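Local coordinates for protein D-alanyl-D-alanine carboxypeptidase (Vibrio cholerae, PDB 5TR7) that probably removes the terminal D-alanine from peptidoglycan precursors, acting as a serine D-alanyl-D-alanine carboxypeptidase of the penicillin-binding protein class, at residues 55-60 with 84-89; 60-65 with 103-108; 76-81 with 179-184; 94-99 with 168-173. One frame throughout, in Å; residues are numbered along the deposited sequence.

Contact 1: 55-60 with 84-89; sequences SLNDDV and TVKVSD
Asp58 O takes two donors from the start of a helix: Val87 N at 3.1 Å, nearly in line with the carbonyl, and the CA-H of Lys86, with Lys86 CA 3.2 Å from the oxygen. One residue further along the helix, Ser88 N bonds to Leu56 O at 3.2 Å, in the carbonyl plane on a lone pair. N-H groups in a first helical turn have no carbonyl of their own helix to meet, and the type I turn Ser55-Asp58 supplies two. Asp58 itself is held by OD2, which accepts from Ser55 N and from His109 on helix 100-111. The chain then runs into a two-stranded antiparallel sheet, 59-61 with 84-86, where Val60 and Val85 form the hydrogen-bonded pair (Val60 N to Val85 O 2.7 Å, Val85 N to Val60 O 3.0 Å). Beta-branched valine suits both the strand and the buried face: Val60 CG2 rests on Val87 CG2 at 3.6 Å. On the Asp59-Lys86 face, the lysine chain lies beside Asn57, pointing the same way. A bend at chi3 (56°) turns CE toward Asn57 CA, and NZ reaches Asn57 OD1 at 3.0 Å from above the amide carbonyl plane.

Contact 2: 60-65 with 103-108; sequences VVISKN and CVAMAE
Val104 meets Asn65 first, its CG1 lying 3.9 Å from Asn65 CB and close to the Asn65 carbonyl oxygen. With CG1 anti to the backbone N (chi1 177°), this methyl is the branch that touches. At Ala105 the small side chain lets the chain running out of strand 59-61 come close: CB receives Ile62 CD1 at 3.9 Å. The CB of Ile62 points away from the helix, and it is the turn at chi2 (-55°) that brings CD1 round to it. Ala105 O lies against Val60 CG1. Here an edge of the helical region of the penicillin-binding protein fold is formed, with helix 100-111, which begins at the Asn of the Ser-Gly-Asn motif of the active site, covered by the end of a short strand. Met106 turns its CB away, yet its flexible thioether still places SD 4.3 Å from Val60 CG2. One helical turn after Val104, Glu108 reaches out with an extended chain, and its carboxylate takes one partner on each oxygen. Ser63 OG donates to OE1 at 2.7 Å on the syn side, close to the carboxylate plane. Asn65 ND2 gives OE2 a nearly straight bond of 2.9 Å, the amide and carboxylate planes standing 71° apart. Ser63 OG, the hydroxyl that donates to Glu108, also accepts from Asn65 N at 3.0 Å, making an ST turn.

Contact 3: 76-81 with 179-184; sequences KMFVEV and NGITQY
Phe78 and Asn179 bring the backbones nearest, yet their CA atoms stay 7.7 Å apart. Residues 179-184 hold the turn and second strand of the hairpin 175-178/181-184; Asn179 and Gly180, both with positive phi, have the angles of a type I' turn, for which Asn-Gly is a classic sequence. Residues 76-81 form an irregular loop; the backbone N-H groups of Met77, Phe78 and Val79 are bound by the carboxylate of Asp101. The one hydrogen bond across runs from Gln183 NE2 to Lys76 O, 2.7 Å long and lying in both the carbonyl and the amide planes. Glutamine suits this place: beyond CG its extended chain carries a donor from the strand across to the loop carbonyl. Gln183 comes within about 7 Å of the side chain of Ser98, predicted to be catalytic, so the bond ties the loop to the hairpin beside the active site. The same NE2 sits at the edge of the Phe78 ring, 3.9 Å from CD2. Ile181 CD1 approaches that CD2 obliquely at 3.8 Å, its side chain crossing the phenylalanine at about a right angle, while Lys76 CB lies 4.0 Å above the plane, over the ring centre.

Contact 4: 94-99 with 168-173; sequences IIIQSG and YAIYSE
Ile95 presses its CG2 methyl onto the face of the Tyr171 ring, a CH-pi contact 3.6 Å from the centroid and only 14° off the ring normal. The isoleucine lies on helix 87-95, a few residues ahead of Ser-Gly-Asn, the SxN motif of penicillin-binding proteins, and the contact joins that turn to the loop leading from helix 165-168 to strand 175-178. With CG1 anti to the carbonyl carbon (chi1 -71°), CG2 covers the ring centre while CG1 lies toward the hydroxyl end, 3.8 Å from Tyr171 CZ; a beta-branched side chain is well shaped for this. CD1 touches both the ring, at Tyr171 CE1, and Ile170 CG2 at 4.0 Å. The ring is held at its far end too, where Tyr171 OH is hydrogen-bonded to Ser42 OG on helix 37-50, which also carries Lys38, the predicted proton acceptor. Next, Ile96 sends CD1 to Glu173 CB at 3.6 Å and past Ile170 CG2 at 4.2 Å. Glu173 thus offers aliphatic carbon to the isoleucine, while its OE1 forms a salt bridge with Arg92. Ser98, predicted to belong to the active site, leaves the helical conformation with phi at +63°, and Gly99 behind it takes the N-cap position of helix 100-111. Ser98 OG is hydrogen-bonded to Lys201 NZ, the amine of a predicted substrate-binding residue.

How the contacts relate
From the N terminus, the chain enters contact 1 at 55-60, and its return at 84-89 closes a loop made up mostly of irregular chain. Contact 2 starts inside that loop at 60-65, shares Val60, and closes only at 103-108, so the two cross. Contact 3 starts in the same loop at 76-81 and crosses both, closing last of all at the hairpin, 179-184. Contact 4, from 94-99 to 168-173, falls wholly within contact 3's span and crosses contact 2, but follows contact 1 in series. Val87 packs on Met106, Val85 on Met77 and Gln183 on Gln97, linking the small sheet, helices 87-95 and 100-111, and the hairpin around the SxN turn.

Contact 1: 55-60 with 84-89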
loop_
_atom_site.group_PDB
_atom_site.type_symbol
_atom_site.label_atom_id
_atom_site.label_comp_id
_atom_site.label_asym_id
_atom_site.label_seq_id
_atom_site.Cartn_x
_atom_site.Cartn_y
_atom_site.Cartn_z
ATOM N N SER A 55 3.449 0.609 -20.800
ATOM C CA SER A 55 4.475 1.642 -20.655
ATOM C C SER A 55 3.920 2.793 -19.768
ATOM O O SER A 55 2.759 3.128 -19.811
ATOM C CB SER A 55 4.802 2.265 -21.991
ATOM O OG SER A 55 5.562 3.488 -21.827
ATOM N N LEU A 56 4.819 3.438 -19.064
ATOM C CA LEU A 56 4.525 4.585 -18.257
ATOM C C LEU A 56 3.988 5.769 -19.119
ATOM O O LEU A 56 3.279 6.619 -18.620
ATOM C CB LEU A 56 5.796 4.998 -17.529
ATOM C CG LEU A 56 6.365 4.017 -16.537
ATOM C CD1 LEU A 56 7.616 4.556 -15.930
ATOM C CD2 LEU A 56 5.347 3.731 -15.426
ATOM N N ASN A 57 4.286 5.756 -20.418
ATOM C CA ASN A 57 3.854 6.792 -21.370
ATOM C C ASN A 57 2.509 6.476 -22.062
ATOM O O ASN A 57 2.023 7.309 -22.825
ATOM C CB ASN A 57 4.930 7.055 -22.440
ATOM C CG ASN A 57 6.209 7.685 -21.868
ATOM O OD1 ASN A 57 6.162 8.473 -20.947
ATOM N ND2 ASN A 57 7.371 7.362 -22.463
ATOM N N ASP A 58 1.884 5.321 -21.803
ATOM C CA ASP A 58 0.567 5.049 -22.414
ATOM C C ASP A 58 -0.481 5.971 -21.887
ATOM O O ASP A 58 -0.444 6.380 -20.713
ATOM C CB ASP A 58 -0.002 3.654 -22.036
ATOM C CG ASP A 58 0.847 2.520 -22.482
ATOM O OD1 ASP A 58 1.535 2.679 -23.513
ATOM O OD2 ASP A 58 0.822 1.465 -21.792
ATOM N N ASP A 59 -1.436 6.260 -22.755
ATOM C CA ASP A 59 -2.579 7.058 -22.456
ATOM C C ASP A 59 -3.653 6.062 -22.047
ATOM O O ASP A 59 -4.000 5.170 -22.780
ATOM C CB ASP A 59 -3.009 7.807 -23.713
ATOM C CG ASP A 59 -1.963 8.760 -24.193
ATOM O OD1 ASP A 59 -1.484 9.605 -23.432
ATOM O OD2 ASP A 59 -1.615 8.677 -25.348
ATOM N N VAL A 60 -4.191 6.221 -20.872
ATOM C CA VAL A 60 -5.188 5.313 -20.418
ATOM C C VAL A 60 -6.551 5.912 -20.500
ATOM O O VAL A 60 -6.772 7.011 -20.009
ATOM C CB VAL A 60 -4.945 4.939 -18.930
ATOM C CG1 VAL A 60 -5.936 3.863 -18.505
ATOM C CG2 VAL A 60 -3.525 4.428 -18.729
ATOM N N THR A 84 -8.165 10.832 -21.269
ATOM C CA THR A 84 -7.109 9.906 -21.068
ATOM C C THR A 84 -6.147 10.503 -20.055
ATOM O O THR A 84 -5.994 11.751 -19.971
ATOM C CB THR A 84 -6.343 9.569 -22.328
ATOM O OG1 THR A 84 -5.596 10.718 -22.816
ATOM C CG2 THR A 84 -7.294 8.974 -23.383
ATOM N N VAL A 85 -5.457 9.614 -19.357
ATOM C CA VAL A 85 -4.457 9.979 -18.365
ATOM C C VAL A 85 -3.266 9.034 -18.595
ATOM O O VAL A 85 -3.443 7.872 -18.921
ATOM C CB VAL A 85 -4.969 9.758 -16.922
ATOM C CG1 VAL A 85 -3.919 10.176 -15.912
ATOM C CG2 VAL A 85 -6.269 10.509 -16.676
ATOM N N LYS A 86 -2.059 9.536 -18.391
ATOM C CA LYS A 86 -0.874 8.712 -18.503
ATOM C C LYS A 86 -0.739 7.711 -17.357
ATOM O O LYS A 86 -1.182 7.964 -16.246
ATOM C CB LYS A 86 0.351 9.583 -18.588
ATOM C CG LYS A 86 0.242 10.368 -19.906
ATOM C CD LYS A 86 1.489 11.047 -20.352
ATOM C CE LYS A 86 2.669 10.055 -20.485
ATOM N NZ LYS A 86 3.967 10.498 -21.115
ATOM N N VAL A 87 -0.158 6.551 -17.664
ATOM C CA VAL A 87 0.105 5.479 -16.686
ATOM C C VAL A 87 0.908 5.998 -15.501
ATOM O O VAL A 87 0.516 5.768 -14.396
ATOM C CB VAL A 87 0.843 4.281 -17.316
ATOM C CG1 VAL A 87 1.461 3.371 -16.272
ATOM C CG2 VAL A 87 -0.104 3.492 -18.185
ATOM N N SER A 88 1.981 6.735 -15.724
ATOM C CA SER A 88 2.734 7.258 -14.571
ATOM C C SER A 88 1.919 8.122 -13.640
ATOM O O SER A 88 2.059 8.032 -12.460
ATOM C CB SER A 88 4.001 7.997 -14.982
ATOM O OG SER A 88 3.681 9.123 -15.708
ATOM N N ASP A 89 0.979 8.874 -14.176
ATOM C CA ASP A 89 0.154 9.769 -13.432
ATOM C C ASP A 89 -0.889 8.972 -12.651
ATOM O O ASP A 89 -1.119 9.244 -11.462
ATOM C CB ASP A 89 -0.471 10.795 -14.351
ATOM C CG ASP A 89 0.513 11.776 -14.890
ATOM O OD1 ASP A 89 1.296 12.303 -14.056
ATOM O OD2 ASP A 89 0.438 12.105 -16.116
#

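Contact 2: 60-65 with 103-108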
loop_
_atom_site.group_PDB
_atom_site.type_symbol
_atom_site.label_atom_id
_atom_site.label_comp_id
_atom_site.label_asym_id
_atom_site.label_seq_id
_atom_site.Cartn_x
_atom_site.Cartn_y
_atom_site.Cartn_z
ATOM N N VAL A 60 -4.191 6.221 -20.872
ATOM C CA VAL A 60 -5.188 5.313 -20.418
ATOM C C VAL A 60 -6.551 5.912 -20.500
ATOM O O VAL A 60 -6.772 7.011 -20.009
ATOM C CB VAL A 60 -4.945 4.939 -18.930
ATOM C CG1 VAL A 60 -5.936 3.863 -18.505
ATOM C CG2 VAL A 60 -3.525 4.428 -18.729
ATOM N N VAL A 61 -7.478 5.150 -21.054
ATOM C CA VAL A 61 -8.876 5.529 -21.145
ATOM C C VAL A 61 -9.500 5.482 -19.743
ATOM O O VAL A 61 -9.283 4.546 -18.965
ATOM C CB VAL A 61 -9.671 4.506 -21.947
ATOM C CG1 VAL A 61 -11.141 4.907 -22.018
ATOM C CG2 VAL A 61 -9.107 4.372 -23.350
ATOM N N ILE A 62 -10.278 6.500 -19.418
ATOM C CA ILE A 62 -10.955 6.541 -18.169
ATOM C C ILE A 62 -12.387 6.153 -18.478
ATOM O O ILE A 62 -13.069 6.871 -19.170
ATOM C CB ILE A 62 -10.897 7.943 -17.568
ATOM C CG1 ILE A 62 -9.458 8.427 -17.476
ATOM C CG2 ILE A 62 -11.644 7.957 -16.258
ATOM C CD1 ILE A 62 -8.512 7.491 -16.717
ATOM N N SER A 63 -12.830 5.012 -17.969
ATOM C CA SER A 63 -14.206 4.509 -18.253
ATOM C C SER A 63 -15.191 5.007 -17.197
ATOM O O SER A 63 -14.801 5.672 -16.202
ATOM C CB SER A 63 -14.247 2.998 -18.177
ATOM O OG SER A 63 -14.191 2.582 -16.800
ATOM N N LYS A 64 -16.449 4.615 -17.411
ATOM C CA LYS A 64 -17.576 4.846 -16.513
ATOM C C LYS A 64 -17.267 4.331 -15.107
ATOM O O LYS A 64 -17.728 4.883 -14.128
ATOM C CB LYS A 64 -18.799 4.002 -16.935
ATOM C CG LYS A 64 -19.585 4.429 -18.167
ATOM C CD LYS A 64 -20.836 3.531 -18.325
ATOM C CE LYS A 64 -21.893 4.089 -19.277
ATOM N NZ LYS A 64 -23.116 3.242 -19.213
ATOM N N ASN A 65 -16.522 3.238 -15.024
ATOM C CA ASN A 65 -16.219 2.607 -13.753
ATOM C C ASN A 65 -15.166 3.321 -12.954
ATOM O O ASN A 65 -15.145 3.199 -11.761
ATOM C CB ASN A 65 -15.772 1.202 -13.978
ATOM C CG ASN A 65 -16.807 0.388 -14.657
ATOM O OD1 ASN A 65 -18.015 0.583 -14.478
ATOM N ND2 ASN A 65 -16.352 -0.513 -15.455
ATOM N N CYS A 103 -7.253 3.496 -9.306
ATOM C CA CYS A 103 -7.083 2.038 -9.148
ATOM C C CYS A 103 -7.874 1.299 -10.185
ATOM O O CYS A 103 -7.343 0.431 -10.892
ATOM C CB CYS A 103 -7.512 1.532 -7.777
ATOM S SG CYS A 103 -6.404 1.980 -6.444
ATOM N N VAL A 104 -9.123 1.694 -10.329
ATOM C CA VAL A 104 -9.978 1.026 -11.307
ATOM C C VAL A 104 -9.517 1.265 -12.728
ATOM O O VAL A 104 -9.578 0.339 -13.540
ATOM C CB VAL A 104 -11.435 1.423 -11.153
ATOM C CG1 VAL A 104 -12.279 0.747 -12.237
ATOM C CG2 VAL A 104 -11.927 1.026 -9.781
ATOM N N ALA A 105 -9.036 2.478 -13.026
ATOM C CA ALA A 105 -8.562 2.756 -14.380
ATOM C C ALA A 105 -7.354 1.926 -14.743
ATOM O O ALA A 105 -7.269 1.415 -15.885
ATOM C CB ALA A 105 -8.262 4.218 -14.579
ATOM N N MET A 106 -6.413 1.786 -13.812
ATOM C CA MET A 106 -5.219 0.927 -14.096
ATOM C C MET A 106 -5.604 -0.542 -14.186
ATOM O O MET A 106 -5.109 -1.280 -15.030
ATOM C CB MET A 106 -4.091 1.118 -13.080
ATOM C CG MET A 106 -3.350 2.453 -13.252
ATOM S SD MET A 106 -2.592 2.613 -14.899
ATOM C CE MET A 106 -1.441 1.225 -14.918
ATOM N N ALA A 107 -6.529 -0.950 -13.337
ATOM C CA ALA A 107 -6.996 -2.322 -13.339
ATOM C C ALA A 107 -7.500 -2.685 -14.733
ATOM O O ALA A 107 -7.110 -3.715 -15.333
ATOM C CB ALA A 107 -8.083 -2.486 -12.290
ATOM N N GLU A 108 -8.306 -1.776 -15.288
ATOM C CA GLU A 108 -8.862 -1.981 -16.608
ATOM C C GLU A 108 -7.809 -1.907 -17.699
ATOM O O GLU A 108 -7.843 -2.701 -18.632
ATOM C CB GLU A 108 -10.006 -1.007 -16.896
ATOM C CG GLU A 108 -11.234 -1.209 -16.035
ATOM C CD GLU A 108 -12.373 -0.238 -16.358
ATOM O OE1 GLU A 108 -12.178 0.827 -17.038
ATOM O OE2 GLU A 108 -13.513 -0.578 -15.973
#

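Contact 3: 76-81 with 179-184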
loop_
_atom_site.group_PDB
_atom_site.type_symbol
_atom_site.label_atom_id
_atom_site.label_comp_id
_atom_site.label_asym_id
_atom_site.label_seq_id
_atom_site.Cartn_x
_atom_site.Cartn_y
_atom_site.Cartn_z
ATOM N N LYS A 76 -9.730 10.298 -4.015
ATOM C CA LYS A 76 -9.739 10.298 -5.475
ATOM C C LYS A 76 -8.649 11.117 -6.096
ATOM O O LYS A 76 -8.211 12.151 -5.529
ATOM C CB LYS A 76 -11.018 10.955 -5.965
ATOM C CG LYS A 76 -12.327 10.217 -5.684
ATOM C CD LYS A 76 -13.534 11.145 -5.938
ATOM C CE LYS A 76 -13.703 12.197 -4.819
ATOM N NZ LYS A 76 -14.215 11.660 -3.542
ATOM N N MET A 77 -8.232 10.694 -7.298
ATOM C CA MET A 77 -7.272 11.461 -8.087
ATOM C C MET A 77 -8.008 12.574 -8.862
ATOM O O MET A 77 -7.417 13.595 -9.274
ATOM C CB MET A 77 -6.582 10.530 -9.064
ATOM C CG MET A 77 -5.598 11.231 -10.035
ATOM S SD MET A 77 -4.729 9.968 -10.938
ATOM C CE MET A 77 -3.878 11.051 -12.101
ATOM N N PHE A 78 -9.317 12.356 -9.025
ATOM C CA PHE A 78 -10.237 13.234 -9.735
ATOM C C PHE A 78 -10.166 13.091 -11.235
ATOM O O PHE A 78 -10.026 14.049 -11.969
ATOM C CB PHE A 78 -10.182 14.675 -9.267
ATOM C CG PHE A 78 -10.664 14.825 -7.865
ATOM C CD1 PHE A 78 -12.020 14.784 -7.592
ATOM C CD2 PHE A 78 -9.777 14.917 -6.840
ATOM C CE1 PHE A 78 -12.486 14.865 -6.312
ATOM C CE2 PHE A 78 -10.242 15.020 -5.530
ATOM C CZ PHE A 78 -11.601 15.004 -5.275
ATOM N N VAL A 79 -10.295 11.842 -11.650
ATOM C CA VAL A 79 -10.209 11.498 -13.032
ATOM C C VAL A 79 -11.585 11.563 -13.699
ATOM O O VAL A 79 -12.593 11.204 -13.082
ATOM C CB VAL A 79 -9.469 10.138 -13.016
ATOM C CG1 VAL A 79 -10.035 9.078 -13.899
ATOM C CG2 VAL A 79 -7.973 10.391 -13.150
ATOM N N GLU A 80 -11.618 12.043 -14.938
ATOM C CA GLU A 80 -12.877 12.157 -15.725
ATOM C C GLU A 80 -13.101 11.197 -16.893
ATOM O O GLU A 80 -12.247 11.023 -17.742
ATOM C CB GLU A 80 -13.032 13.548 -16.286
ATOM C CG GLU A 80 -13.119 14.631 -15.201
ATOM C CD GLU A 80 -13.689 15.935 -15.716
ATOM O OE1 GLU A 80 -14.757 15.830 -16.352
ATOM O OE2 GLU A 80 -13.103 17.026 -15.464
ATOM N N VAL A 81 -14.314 10.674 -16.969
ATOM C CA VAL A 81 -14.683 9.725 -18.034
ATOM C C VAL A 81 -14.483 10.357 -19.401
ATOM O O VAL A 81 -14.659 11.542 -19.579
ATOM C CB VAL A 81 -16.152 9.276 -17.893
ATOM C CG1 VAL A 81 -16.526 8.178 -18.896
ATOM C CG2 VAL A 81 -16.369 8.779 -16.490
ATOM N N ASN A 179 -4.619 17.790 -12.320
ATOM C CA ASN A 179 -5.669 18.655 -12.687
ATOM C C ASN A 179 -5.805 19.851 -11.708
ATOM O O ASN A 179 -6.865 20.328 -11.443
ATOM C CB ASN A 179 -6.959 17.830 -12.754
ATOM C CG ASN A 179 -7.945 18.386 -13.756
ATOM O OD1 ASN A 179 -7.585 18.958 -14.751
ATOM N ND2 ASN A 179 -9.164 18.171 -13.517
ATOM N N GLY A 180 -4.688 20.358 -11.225
ATOM C CA GLY A 180 -4.666 21.517 -10.346
ATOM C C GLY A 180 -5.083 21.215 -8.933
ATOM O O GLY A 180 -5.327 22.124 -8.173
ATOM N N ILE A 181 -5.156 19.939 -8.615
ATOM C CA ILE A 181 -5.469 19.434 -7.278
ATOM C C ILE A 181 -4.239 18.714 -6.707
ATOM O O ILE A 181 -3.807 17.681 -7.264
ATOM C CB ILE A 181 -6.677 18.493 -7.312
ATOM C CG1 ILE A 181 -7.890 19.297 -7.857
ATOM C CG2 ILE A 181 -6.965 17.951 -5.905
ATOM C CD1 ILE A 181 -9.119 18.464 -8.124
ATOM N N THR A 182 -3.658 19.300 -5.637
ATOM C CA THR A 182 -2.474 18.785 -4.983
ATOM C C THR A 182 -2.884 18.031 -3.750
ATOM O O THR A 182 -3.648 18.539 -2.949
ATOM C CB THR A 182 -1.503 19.900 -4.595
ATOM O OG1 THR A 182 -1.024 20.528 -5.771
ATOM C CG2 THR A 182 -0.253 19.371 -3.851
ATOM N N GLN A 183 -2.387 16.794 -3.595
ATOM C CA GLN A 183 -2.695 15.974 -2.435
ATOM C C GLN A 183 -1.364 15.457 -1.907
ATOM O O GLN A 183 -0.436 15.191 -2.666
ATOM C CB GLN A 183 -3.635 14.841 -2.807
ATOM C CG GLN A 183 -4.786 15.341 -3.664
ATOM C CD GLN A 183 -5.946 14.357 -3.847
ATOM O OE1 GLN A 183 -6.487 13.906 -2.870
ATOM N NE2 GLN A 183 -6.411 14.134 -5.089
ATOM N N TYR A 184 -1.286 15.374 -0.594
ATOM C CA TYR A 184 -0.137 14.896 0.112
ATOM C C TYR A 184 -0.170 13.432 0.441
ATOM O O TYR A 184 -1.182 12.858 0.701
ATOM C CB TYR A 184 0.098 15.701 1.434
ATOM C CG TYR A 184 0.570 17.064 1.086
ATOM C CD1 TYR A 184 -0.352 18.069 0.788
ATOM C CD2 TYR A 184 1.931 17.328 0.864
ATOM C CE1 TYR A 184 0.067 19.331 0.367
ATOM C CE2 TYR A 184 2.360 18.579 0.441
ATOM C CZ TYR A 184 1.422 19.576 0.204
ATOM O OH TYR A 184 1.863 20.798 -0.212
#

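Contact 4: 94-99 with 168-173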
loop_
_atom_site.group_PDB
_atom_site.type_symbol
_atom_site.label_atom_id
_atom_site.label_comp_id
_atom_site.label_asym_id
_atom_site.label_seq_id
_atom_site.Cartn_x
_atom_site.Cartn_y
_atom_site.Cartn_z
ATOM N N ILE A 94 -2.649 6.508 -7.413
ATOM C CA ILE A 94 -2.872 5.362 -6.557
ATOM C C ILE A 94 -1.979 5.404 -5.287
ATOM O O ILE A 94 -2.424 5.302 -4.169
ATOM C CB ILE A 94 -2.564 4.051 -7.328
ATOM C CG1 ILE A 94 -3.614 3.836 -8.424
ATOM C CG2 ILE A 94 -2.420 2.858 -6.360
ATOM C CD1 ILE A 94 -3.329 2.649 -9.380
ATOM N N ILE A 95 -0.689 5.572 -5.509
ATOM C CA ILE A 95 0.273 5.446 -4.471
ATOM C C ILE A 95 0.320 6.642 -3.532
ATOM O O ILE A 95 0.352 6.474 -2.351
ATOM C CB ILE A 95 1.668 5.202 -5.101
ATOM C CG1 ILE A 95 1.722 3.782 -5.705
ATOM C CG2 ILE A 95 2.788 5.403 -4.070
ATOM C CD1 ILE A 95 2.928 3.565 -6.637
ATOM N N ILE A 96 0.403 7.826 -4.080
ATOM C CA ILE A 96 0.524 9.003 -3.267
ATOM C C ILE A 96 -0.815 9.517 -2.758
ATOM O O ILE A 96 -0.930 9.908 -1.607
ATOM C CB ILE A 96 1.243 10.094 -4.075
ATOM C CG1 ILE A 96 2.595 9.529 -4.586
ATOM C CG2 ILE A 96 1.453 11.355 -3.211
ATOM C CD1 ILE A 96 3.359 10.430 -5.566
ATOM N N GLN A 97 -1.790 9.561 -3.631
ATOM C CA GLN A 97 -3.083 10.132 -3.308
ATOM C C GLN A 97 -4.051 9.070 -2.838
ATOM O O GLN A 97 -5.110 9.412 -2.360
ATOM C CB GLN A 97 -3.693 10.822 -4.532
ATOM C CG GLN A 97 -2.788 11.813 -5.257
ATOM C CD GLN A 97 -3.483 12.548 -6.364
ATOM O OE1 GLN A 97 -4.288 11.960 -7.090
ATOM N NE2 GLN A 97 -3.159 13.852 -6.527
ATOM N N SER A 98 -3.747 7.789 -3.043
ATOM C CA SER A 98 -4.641 6.722 -2.591
ATOM C C SER A 98 -5.973 6.855 -3.331
ATOM O O SER A 98 -7.051 6.618 -2.780
ATOM C CB SER A 98 -4.824 6.839 -1.039
ATOM O OG SER A 98 -5.178 5.586 -0.526
ATOM N N GLY A 99 -5.915 7.206 -4.603
ATOM C CA GLY A 99 -7.153 7.429 -5.364
ATOM C C GLY A 99 -7.823 6.150 -5.861
ATOM O O GLY A 99 -7.232 5.400 -6.606
ATOM N N TYR A 168 8.460 0.929 -6.049
ATOM C CA TYR A 168 8.639 1.274 -4.620
ATOM C C TYR A 168 9.155 2.684 -4.412
ATOM O O TYR A 168 8.796 3.318 -3.431
ATOM C CB TYR A 168 9.584 0.291 -3.904
ATOM C CG TYR A 168 9.694 0.615 -2.447
ATOM C CD1 TYR A 168 8.621 0.414 -1.620
ATOM C CD2 TYR A 168 10.859 1.210 -1.904
ATOM C CE1 TYR A 168 8.672 0.775 -0.306
ATOM C CE2 TYR A 168 10.883 1.627 -0.585
ATOM C CZ TYR A 168 9.772 1.375 0.203
ATOM O OH TYR A 168 9.728 1.669 1.521
ATOM N N ALA A 169 9.982 3.161 -5.337
ATOM C CA ALA A 169 10.552 4.513 -5.178
ATOM C C ALA A 169 9.468 5.552 -5.102
ATOM O O ALA A 169 9.579 6.558 -4.386
ATOM C CB ALA A 169 11.492 4.862 -6.316
ATOM N N ILE A 170 8.359 5.251 -5.744
ATOM C CA ILE A 170 7.294 6.225 -5.782
ATOM C C ILE A 170 6.642 6.475 -4.391
ATOM O O ILE A 170 6.095 7.524 -4.179
ATOM C CB ILE A 170 6.274 5.841 -6.852
ATOM C CG1 ILE A 170 6.938 5.760 -8.241
ATOM C CG2 ILE A 170 5.138 6.859 -6.925
ATOM C CD1 ILE A 170 5.987 5.198 -9.322
ATOM N N TYR A 171 6.797 5.546 -3.441
ATOM C CA TYR A 171 6.172 5.649 -2.151
ATOM C C TYR A 171 6.795 6.732 -1.263
ATOM O O TYR A 171 6.219 7.109 -0.212
ATOM C CB TYR A 171 6.162 4.285 -1.492
ATOM C CG TYR A 171 5.148 3.293 -2.087
ATOM C CD1 TYR A 171 5.420 2.494 -3.177
ATOM C CD2 TYR A 171 3.918 3.172 -1.540
ATOM C CE1 TYR A 171 4.464 1.590 -3.675
ATOM C CE2 TYR A 171 2.958 2.301 -1.994
ATOM C CZ TYR A 171 3.235 1.498 -3.044
ATOM O OH TYR A 171 2.240 0.692 -3.424
ATOM N N SER A 172 7.973 7.237 -1.659
ATOM C CA SER A 172 8.589 8.275 -0.855
ATOM C C SER A 172 8.333 9.641 -1.406
ATOM O O SER A 172 8.808 10.621 -0.827
ATOM C CB SER A 172 10.054 8.030 -0.638
ATOM O OG SER A 172 10.651 7.868 -1.852
ATOM N N GLU A 173 7.543 9.742 -2.482
ATOM C CA GLU A 173 7.141 11.043 -3.035
ATOM C C GLU A 173 6.077 11.573 -2.077
ATOM O O GLU A 173 5.151 10.863 -1.691
ATOM C CB GLU A 173 6.719 10.941 -4.500
ATOM C CG GLU A 173 7.868 10.479 -5.409
ATOM C CD GLU A 173 7.485 10.347 -6.903
ATOM O OE1 GLU A 173 6.465 10.896 -7.392
ATOM O OE2 GLU A 173 8.248 9.646 -7.621
#